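Local coordinates for nitroreductase family protein (Clostridium novyi, PDB 3G14) that probably acts as an oxidoreductase of the FMN-dependent nitroreductase type, at residues K29-M33 against G114-Y120. Numbering follows the deposited sequence.
With ACT (acetate ion), chain G.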
loop_
_atom_site.group_PDB
_atom_site.type_symbol
_atom_site.label_atom_id
_atom_site.label_comp_id
_atom_site.label_asym_id
_atom_site.label_seq_id
_atom_site.Cartn_x
_atom_site.Cartn_y
_atom_site.Cartn_z
ATOM N N LYS B 29 6.224 15.624 7.360
ATOM C CA LYS B 29 5.908 14.441 8.202
ATOM C C LYS B 29 5.189 13.342 7.391
ATOM O O LYS B 29 5.501 12.173 7.524
ATOM C CB LYS B 29 5.065 14.812 9.428
ATOM C CG LYS B 29 5.851 15.475 10.554
ATOM C CD LYS B 29 5.026 15.548 11.873
ATOM C CE LYS B 29 4.161 16.808 11.944
ATOM N NZ LYS B 29 3.083 16.756 12.995
ATOM N N ILE B 30 4.251 13.739 6.534
ATOM C CA ILE B 30 3.579 12.804 5.598
ATOM C C ILE B 30 4.624 12.111 4.694
ATOM O O ILE B 30 4.630 10.869 4.522
ATOM C CB ILE B 30 2.495 13.576 4.797
ATOM C CG1 ILE B 30 1.417 14.098 5.767
ATOM C CG2 ILE B 30 1.883 12.705 3.694
ATOM C CD1 ILE B 30 0.516 15.200 5.171
ATOM N N ILE B 31 5.535 12.903 4.110
ATOM C CA ILE B 31 6.550 12.311 3.251
ATOM C C ILE B 31 7.468 11.359 4.046
ATOM O O ILE B 31 7.866 10.292 3.565
ATOM C CB ILE B 31 7.375 13.373 2.469
ATOM C CG1 ILE B 31 6.454 14.272 1.609
ATOM C CG2 ILE B 31 8.396 12.660 1.537
ATOM C CD1 ILE B 31 5.545 13.547 0.552
ATOM N N ASP B 32 7.851 11.760 5.257
ATOM C CA ASP B 32 8.608 10.899 6.151
ATOM C C ASP B 32 7.917 9.553 6.410
ATOM O O ASP B 32 8.559 8.511 6.393
ATOM C CB ASP B 32 8.850 11.598 7.484
ATOM C CG ASP B 32 9.725 10.790 8.393
ATOM O OD1 ASP B 32 10.911 10.578 8.056
ATOM O OD2 ASP B 32 9.217 10.355 9.430
HETATM N N MSE B 33 6.608 9.579 6.608
HETATM C CA MSE B 33 5.863 8.324 6.737
HETATM C C MSE B 33 6.035 7.442 5.502
HETATM O O MSE B 33 6.250 6.263 5.633
HETATM C CB MSE B 33 4.413 8.601 7.099
HETATM C CG MSE B 33 4.365 9.231 8.535
HETATM SE SE MSE B 33 2.557 9.565 9.112
HETATM C CE MSE B 33 2.793 11.410 9.701
ATOM N N GLY B 114 -1.121 9.100 6.301
ATOM C CA GLY B 114 -0.465 10.191 6.994
ATOM C C GLY B 114 -1.181 11.529 6.827
ATOM O O GLY B 114 -1.317 12.289 7.794
ATOM N N ALA B 115 -1.662 11.804 5.607
ATOM C CA ALA B 115 -2.514 12.999 5.362
ATOM C C ALA B 115 -3.703 13.026 6.291
ATOM O O ALA B 115 -3.993 14.056 6.881
ATOM C CB ALA B 115 -3.015 13.058 3.913
ATOM N N THR B 116 -4.421 11.904 6.376
ATOM C CA THR B 116 -5.564 11.776 7.267
ATOM C C THR B 116 -5.194 12.105 8.726
ATOM O O THR B 116 -5.877 12.889 9.395
ATOM C CB THR B 116 -6.154 10.360 7.210
ATOM O OG1 THR B 116 -6.435 10.003 5.844
ATOM C CG2 THR B 116 -7.412 10.279 8.081
ATOM N N ASP B 117 -4.107 11.499 9.200
ATOM C CA ASP B 117 -3.521 11.789 10.523
ATOM C C ASP B 117 -3.239 13.273 10.769
ATOM O O ASP B 117 -3.378 13.737 11.907
ATOM C CB ASP B 117 -2.234 10.939 10.673
ATOM C CG ASP B 117 -1.511 11.163 11.967
ATOM O OD1 ASP B 117 -2.077 10.863 13.022
ATOM O OD2 ASP B 117 -0.364 11.647 11.918
ATOM N N GLU B 118 -2.806 13.990 9.734
ATOM C CA GLU B 118 -2.462 15.424 9.828
ATOM C C GLU B 118 -3.656 16.347 9.540
ATOM O O GLU B 118 -3.514 17.569 9.555
ATOM C CB GLU B 118 -1.287 15.764 8.890
ATOM C CG GLU B 118 0.030 15.015 9.154
ATOM C CD GLU B 118 0.621 15.206 10.533
ATOM O OE1 GLU B 118 0.332 16.225 11.171
ATOM O OE2 GLU B 118 1.413 14.324 10.951
ATOM N N GLY B 119 -4.833 15.765 9.308
ATOM C CA GLY B 119 -6.062 16.531 9.172
ATOM C C GLY B 119 -6.342 16.967 7.756
ATOM O O GLY B 119 -7.093 17.935 7.530
ATOM N N TYR B 120 -5.738 16.242 6.809
ATOM C CA TYR B 120 -5.883 16.504 5.386
ATOM C C TYR B 120 -6.622 15.379 4.665
ATOM O O TYR B 120 -6.447 14.209 4.966
ATOM C CB TYR B 120 -4.505 16.732 4.736
ATOM C CG TYR B 120 -3.748 17.940 5.268
ATOM C CD1 TYR B 120 -4.354 19.188 5.346
ATOM C CD2 TYR B 120 -2.417 17.821 5.660
ATOM C CE1 TYR B 120 -3.653 20.292 5.838
ATOM C CE2 TYR B 120 -1.698 18.916 6.149
ATOM C CZ TYR B 120 -2.323 20.149 6.241
ATOM O OH TYR B 120 -1.614 21.228 6.718
HETATM C C ACT G . 1.851 13.376 14.443
HETATM O O ACT G . 0.835 12.697 14.195
HETATM O OXT ACT G . 2.151 14.214 13.575
HETATM C CH3 ACT G . 2.685 13.192 15.678
#
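At the edge of the Y120 ring, near its plane, sits the tip of I30, whose CD1 lies 4.0 Å from Y120 CD2; over one face of the ring, toward its rim, lies the carbonyl O of E118. This is helix-helix packing in the nitroreductase fold: helix 24-35 meets the C-terminal end of helix 99-117, which closes in a Schellman motif where G119 turns to positive phi (89°), Y120 N bonds back to A115 O and G119 N to T116 O. The Y120 hydroxyl is held by the backbone N of D23. With CG1 anti to its carbonyl carbon (chi1 -63°), I30 runs past the E118 side chain in the opposite direction, and its CD1 comes to 3.7 Å from A115 CA. The helices come close where G114 faces I30, their CA atoms 5.0 Å apart, and the selenium of M33, a selenomethionine, rests 3.7 Å (SE) from G114 CA. On the partly exposed side, K29 and E118 cross at about a right angle; their salt bridge is weak as a hydrogen bond, K29 NZ to E118 OE1 measuring 3.3 Å. An acetate, probably from the crystallisation liquor, accepts a shorter bond, 2.8 Å from K29 NZ to ACT OXT. Packing by Y5 of the second subunit against K29 and M33 places this side by the dimer interface. Acetate OXT also lies 2.7 Å from E118 OE2.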